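Zn-dependent hydrolase, glyoxylase (PDB 6T5K) probably hydrolyses beta-lactam antibiotics, carbapenems included, to substituted beta-amino acids as a zinc-dependent class B metallo-beta-lactamase. Local coordinates at residues L83-V97 with L109-A121. Residues are numbered along the deposited sequence; the frame is centred on the assembly and turned at random.
With EDO (1,2-ethanediol), chain D; EDO (1,2-ethanediol), chain F.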
loop_
_atom_site.group_PDB
_atom_site.type_symbol
_atom_site.label_atom_id
_atom_site.label_comp_id
_atom_site.label_asym_id
_atom_site.label_seq_id
_atom_site.Cartn_x
_atom_site.Cartn_y
_atom_site.Cartn_z
ATOM N N LEU A 83 9.947 6.763 9.008
ATOM C CA LEU A 83 10.507 7.995 8.482
ATOM C C LEU A 83 11.926 8.195 8.981
ATOM O O LEU A 83 12.767 8.727 8.253
ATOM C CB LEU A 83 9.588 9.160 8.847
ATOM C CG LEU A 83 8.337 9.179 7.969
ATOM C CD1 LEU A 83 7.224 9.987 8.554
ATOM C CD2 LEU A 83 8.719 9.734 6.632
ATOM N N SER A 84 12.209 7.784 10.220
ATOM C CA SER A 84 13.571 7.860 10.731
ATOM C C SER A 84 14.520 7.032 9.878
ATOM O O SER A 84 15.635 7.468 9.586
ATOM C CB SER A 84 13.601 7.382 12.182
ATOM O OG SER A 84 14.895 7.521 12.750
ATOM N N PHE A 85 14.091 5.844 9.449
ATOM C CA PHE A 85 14.941 5.034 8.598
ATOM C C PHE A 85 15.193 5.732 7.271
ATOM O O PHE A 85 16.329 5.786 6.790
ATOM C CB PHE A 85 14.293 3.690 8.358
ATOM C CG PHE A 85 15.004 2.873 7.343
ATOM C CD1 PHE A 85 16.273 2.380 7.607
ATOM C CD2 PHE A 85 14.437 2.625 6.115
ATOM C CE1 PHE A 85 16.944 1.619 6.666
ATOM C CE2 PHE A 85 15.111 1.850 5.163
ATOM C CZ PHE A 85 16.361 1.345 5.456
ATOM N N LEU A 86 14.138 6.250 6.646
ATOM C CA LEU A 86 14.313 6.935 5.369
ATOM C C LEU A 86 15.253 8.117 5.517
ATOM O O LEU A 86 16.071 8.383 4.629
ATOM C CB LEU A 86 12.958 7.384 4.822
ATOM C CG LEU A 86 12.023 6.206 4.561
ATOM C CD1 LEU A 86 10.650 6.660 4.120
ATOM C CD2 LEU A 86 12.629 5.287 3.479
ATOM N N GLU A 87 15.145 8.835 6.640
ATOM C CA GLU A 87 16.047 9.942 6.915
ATOM C C GLU A 87 17.475 9.463 7.132
ATOM O O GLU A 87 18.407 10.090 6.620
ATOM C CB GLU A 87 15.521 10.749 8.101
ATOM C CG GLU A 87 14.161 11.447 7.802
ATOM C CD GLU A 87 13.502 12.125 8.993
ATOM O OE1 GLU A 87 14.007 12.001 10.139
ATOM O OE2 GLU A 87 12.455 12.792 8.770
ATOM N N GLU A 88 17.681 8.353 7.848
ATOM C CA GLU A 88 19.058 7.894 8.008
ATOM C C GLU A 88 19.667 7.509 6.682
ATOM O O GLU A 88 20.893 7.624 6.501
ATOM C CB GLU A 88 19.182 6.744 8.997
ATOM C CG GLU A 88 18.536 6.972 10.310
ATOM N N GLU A 89 18.833 7.013 5.761
ATOM C CA GLU A 89 19.299 6.654 4.432
ATOM C C GLU A 89 19.462 7.868 3.529
ATOM O O GLU A 89 19.794 7.719 2.336
ATOM C CB GLU A 89 18.330 5.668 3.811
ATOM C CG GLU A 89 18.265 4.380 4.582
ATOM C CD GLU A 89 19.537 3.579 4.449
ATOM O OE1 GLU A 89 19.928 3.260 3.318
ATOM O OE2 GLU A 89 20.184 3.289 5.473
ATOM N N LYS A 90 19.227 9.074 4.050
ATOM C CA LYS A 90 19.499 10.303 3.305
ATOM C C LYS A 90 18.544 10.474 2.130
ATOM O O LYS A 90 18.915 11.032 1.096
ATOM C CB LYS A 90 20.949 10.344 2.797
ATOM C CG LYS A 90 22.016 10.141 3.885
ATOM C CD LYS A 90 22.850 11.391 4.066
ATOM C CE LYS A 90 24.115 11.132 4.885
ATOM N NZ LYS A 90 24.725 9.787 4.625
ATOM N N LEU A 91 17.312 9.991 2.275
ATOM C CA LEU A 91 16.348 9.998 1.185
ATOM C C LEU A 91 15.418 11.189 1.286
ATOM O O LEU A 91 14.987 11.565 2.381
ATOM C CB LEU A 91 15.514 8.723 1.228
ATOM C CG LEU A 91 16.383 7.497 0.940
ATOM C CD1 LEU A 91 15.594 6.231 1.234
ATOM C CD2 LEU A 91 16.889 7.498 -0.489
ATOM N N GLN A 92 15.109 11.775 0.136
ATOM C CA GLN A 92 14.042 12.763 0.051
ATOM C C GLN A 92 12.707 12.041 -0.104
ATOM O O GLN A 92 12.498 11.317 -1.085
ATOM C CB GLN A 92 14.292 13.662 -1.153
ATOM C CG GLN A 92 13.239 14.690 -1.395
ATOM C CD GLN A 92 13.553 15.548 -2.590
ATOM O OE1 GLN A 92 14.445 16.392 -2.543
ATOM N NE2 GLN A 92 12.824 15.337 -3.674
ATOM N N VAL A 93 11.817 12.209 0.865
ATOM C CA VAL A 93 10.514 11.553 0.844
ATOM C C VAL A 93 9.543 12.516 0.175
ATOM O O VAL A 93 9.206 13.569 0.708
ATOM C CB VAL A 93 10.047 11.132 2.240
ATOM C CG1 VAL A 93 8.767 10.363 2.109
ATOM C CG2 VAL A 93 11.145 10.319 2.911
ATOM N N ASN A 94 9.112 12.154 -1.022
ATOM C CA ASN A 94 8.323 13.062 -1.840
ATOM C C ASN A 94 6.845 13.046 -1.508
ATOM O O ASN A 94 6.174 14.063 -1.692
ATOM C CB ASN A 94 8.428 12.662 -3.311
ATOM C CG ASN A 94 9.797 12.902 -3.893
ATOM O OD1 ASN A 94 10.608 13.624 -3.327
ATOM N ND2 ASN A 94 10.061 12.306 -5.041
ATOM N N ALA A 95 6.312 11.915 -1.070
ATOM C CA ALA A 95 4.872 11.807 -0.903
ATOM C C ALA A 95 4.570 10.535 -0.147
ATOM O O ALA A 95 5.370 9.589 -0.140
ATOM C CB ALA A 95 4.148 11.782 -2.257
ATOM N N VAL A 96 3.393 10.528 0.477
ATOM C CA VAL A 96 2.778 9.326 1.007
ATOM C C VAL A 96 1.394 9.187 0.387
ATOM O O VAL A 96 0.705 10.187 0.155
ATOM C CB VAL A 96 2.716 9.326 2.547
ATOM C CG1 VAL A 96 1.924 10.517 3.084
ATOM C CG2 VAL A 96 2.132 8.011 3.044
ATOM N N VAL A 97 0.997 7.948 0.108
ATOM C CA VAL A 97 -0.299 7.629 -0.466
ATOM C C VAL A 97 -1.046 6.727 0.507
ATOM O O VAL A 97 -0.525 5.688 0.909
ATOM C CB VAL A 97 -0.149 6.903 -1.817
ATOM C CG1 VAL A 97 -1.498 6.552 -2.401
ATOM C CG2 VAL A 97 0.651 7.750 -2.796
ATOM N N LEU A 109 -0.527 9.426 9.265
ATOM C CA LEU A 109 -0.281 10.518 8.332
ATOM C C LEU A 109 0.311 11.759 9.004
ATOM O O LEU A 109 1.050 12.514 8.357
ATOM C CB LEU A 109 -1.560 10.910 7.615
ATOM C CG LEU A 109 -1.970 9.995 6.468
ATOM C CD1 LEU A 109 -3.239 10.558 5.877
ATOM C CD2 LEU A 109 -0.892 9.874 5.410
ATOM N N GLU A 110 -0.016 12.020 10.274
ATOM C CA GLU A 110 0.481 13.259 10.868
ATOM C C GLU A 110 2.009 13.278 10.926
ATOM O O GLU A 110 2.618 14.356 10.859
ATOM C CB GLU A 110 -0.124 13.498 12.254
ATOM C CG GLU A 110 0.619 14.541 13.088
ATOM C CD GLU A 110 0.633 15.961 12.484
ATOM O OE1 GLU A 110 -0.152 16.269 11.557
ATOM O OE2 GLU A 110 1.433 16.786 12.969
ATOM N N ALA A 111 2.648 12.110 11.035
ATOM C CA ALA A 111 4.102 12.069 10.999
ATOM C C ALA A 111 4.637 12.571 9.662
ATOM O O ALA A 111 5.704 13.183 9.601
ATOM C CB ALA A 111 4.597 10.654 11.292
ATOM N N PHE A 112 3.930 12.281 8.572
ATOM C CA PHE A 112 4.331 12.812 7.277
ATOM C C PHE A 112 4.035 14.299 7.198
ATOM O O PHE A 112 4.883 15.092 6.763
ATOM C CB PHE A 112 3.604 12.060 6.167
ATOM C CG PHE A 112 4.171 10.708 5.890
ATOM C CD1 PHE A 112 3.772 9.600 6.618
ATOM C CD2 PHE A 112 5.121 10.536 4.902
ATOM C CE1 PHE A 112 4.300 8.350 6.353
ATOM C CE2 PHE A 112 5.649 9.294 4.648
ATOM C CZ PHE A 112 5.233 8.204 5.381
ATOM N N HIS A 113 2.847 14.698 7.649
ATOM C CA HIS A 113 2.457 16.087 7.554
ATOM C C HIS A 113 3.384 16.963 8.379
ATOM O O HIS A 113 3.778 18.041 7.935
ATOM C CB HIS A 113 1.023 16.225 8.024
ATOM C CG HIS A 113 0.034 15.514 7.158
ATOM N ND1 HIS A 113 -1.254 15.260 7.565
ATOM C CD2 HIS A 113 0.142 15.014 5.896
ATOM C CE1 HIS A 113 -1.896 14.620 6.599
ATOM N NE2 HIS A 113 -1.067 14.444 5.583
ATOM N N ALA A 114 3.783 16.497 9.553
ATOM C CA ALA A 114 4.695 17.269 10.392
ATOM C C ALA A 114 5.986 17.614 9.658
ATOM O O ALA A 114 6.613 18.650 9.936
ATOM C CB ALA A 114 5.023 16.443 11.626
ATOM N N ARG A 115 6.408 16.751 8.745
ATOM C CA ARG A 115 7.614 16.929 7.956
ATOM C C ARG A 115 7.356 17.622 6.625
ATOM O O ARG A 115 8.272 17.709 5.793
ATOM C CB ARG A 115 8.261 15.567 7.710
ATOM C CG ARG A 115 8.823 14.931 8.970
ATOM C CD ARG A 115 9.080 13.431 8.780
ATOM N NE ARG A 115 9.843 12.880 9.879
ATOM C CZ ARG A 115 9.320 12.494 11.040
ATOM N NH1 ARG A 115 8.012 12.568 11.242
ATOM N NH2 ARG A 115 10.118 12.040 12.008
ATOM N N ASN A 116 6.144 18.134 6.419
ATOM C CA ASN A 116 5.793 18.815 5.174
ATOM C C ASN A 116 5.902 17.882 3.984
ATOM O O ASN A 116 6.136 18.328 2.860
ATOM C CB ASN A 116 6.583 20.112 5.032
ATOM C CG ASN A 116 6.165 21.134 6.085
ATOM O OD1 ASN A 116 5.010 21.209 6.505
ATOM N ND2 ASN A 116 7.148 21.913 6.546
ATOM N N ILE A 117 5.646 16.601 4.210
ATOM C CA ILE A 117 5.542 15.623 3.126
ATOM C C ILE A 117 4.078 15.532 2.743
ATOM O O ILE A 117 3.237 15.252 3.605
ATOM C CB ILE A 117 6.084 14.254 3.547
ATOM C CG1 ILE A 117 7.539 14.350 4.008
ATOM C CG2 ILE A 117 5.976 13.264 2.358
ATOM C CD1 ILE A 117 8.027 13.139 4.791
ATOM N N PRO A 118 3.721 15.733 1.479
ATOM C CA PRO A 118 2.307 15.745 1.118
ATOM C C PRO A 118 1.733 14.345 1.070
ATOM O O PRO A 118 2.418 13.384 0.712
ATOM C CB PRO A 118 2.314 16.344 -0.291
ATOM C CG PRO A 118 3.672 16.000 -0.838
ATOM C CD PRO A 118 4.591 16.108 0.354
ATOM N N SER A 119 0.455 14.247 1.412
ATOM C CA SER A 119 -0.270 12.992 1.378
ATOM C C SER A 119 -1.362 13.039 0.320
ATOM O O SER A 119 -2.029 14.069 0.133
ATOM C CB SER A 119 -0.871 12.658 2.737
ATOM O OG SER A 119 -1.789 13.645 3.180
ATOM N N TYR A 120 -1.524 11.915 -0.364
ATOM C CA TYR A 120 -2.474 11.789 -1.449
ATOM C C TYR A 120 -3.346 10.561 -1.245
ATOM O O TYR A 120 -2.933 9.582 -0.635
ATOM C CB TYR A 120 -1.740 11.555 -2.774
ATOM C CG TYR A 120 -0.866 12.691 -3.219
ATOM C CD1 TYR A 120 0.396 12.867 -2.687
ATOM C CD2 TYR A 120 -1.314 13.613 -4.167
ATOM C CE1 TYR A 120 1.206 13.915 -3.100
ATOM C CE2 TYR A 120 -0.504 14.657 -4.593
ATOM C CZ TYR A 120 0.751 14.808 -4.044
ATOM O OH TYR A 120 1.556 15.841 -4.461
ATOM N N ALA A 121 -4.548 10.605 -1.810
ATOM C CA ALA A 121 -5.446 9.461 -1.750
ATOM C C ALA A 121 -6.561 9.680 -2.756
ATOM O O ALA A 121 -6.732 10.770 -3.304
ATOM C CB ALA A 121 -6.018 9.286 -0.344
HETATM C C1 EDO D . 3.227 20.519 9.316
HETATM O O1 EDO D . 4.476 21.089 9.729
HETATM C C2 EDO D . 2.249 20.486 10.491
HETATM O O2 EDO D . 1.333 19.389 10.366
HETATM C C1 EDO F . -4.656 14.696 10.719
HETATM O O1 EDO F . -5.679 14.980 9.720
HETATM C C2 EDO F . -3.216 14.491 10.183
HETATM O O2 EDO F . -2.296 15.645 10.257
#
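The Phe-112 ring is clamped between Leu-83 and Val-96, and the evidence is a CH-pi contact on each face. Leu-83 CD1 stands over the centre of the ring, 3.9 Å from its centroid and 7° off the normal; on the opposite face Val-96 CB lies 3.7 Å from the centroid, displaced toward the rim. Val-96 CG1, placed between the backbone N and the carbonyl carbon (chi1 59°), reaches both the Phe-112 ring and Ser-119 CB, the latter at 3.5 Å. Ile-117 fills the flank: its CG2 borders the ring in plane, while its CD1 rests 3.8 Å from Val-93 CB. All of these side chains but Val-93 are buried. Strands 92-97 and 119-121 pair in parallel, Val-96 bracketing Ser-119: its N donates to Pro-118 O (3.0 Å), and its O accepts from Tyr-120 N (2.9 Å).

The solvent side is looser and polar. Exposed Glu-87 accepts a hydrogen bond from Arg-115 NE at OE2 (2.8 Å), on the syn side but well out of the carboxylate plane, though within the guanidinium plane; the planes of this salt bridge are 40° apart. Arg-115 NH1 donates to Ala-111 O in the helix just before it, so two bonds fix the guanidinium's rotation while Leu-83 CB lies against one face. Asn-116, with positive phi, closes helix 109-114 in a Schellman motif, Ile-117 N bonding back to Phe-112 O.

Parallel, adjacent strands 92-98 and 119-122, joined through helix 109-114, form a beta-alpha-beta crossover of the metallo-beta-lactamase fold. Strand 92-98 leads into the zinc ligands His-100 and His-102, the Val-97 and His-100 side chains about 9 Å apart. It lies between strands 66-70 and 119-122, with helices 76-88 and 109-114 on its Val-96 face and strand 144-149 meeting Val-97 and Tyr-120 on the other.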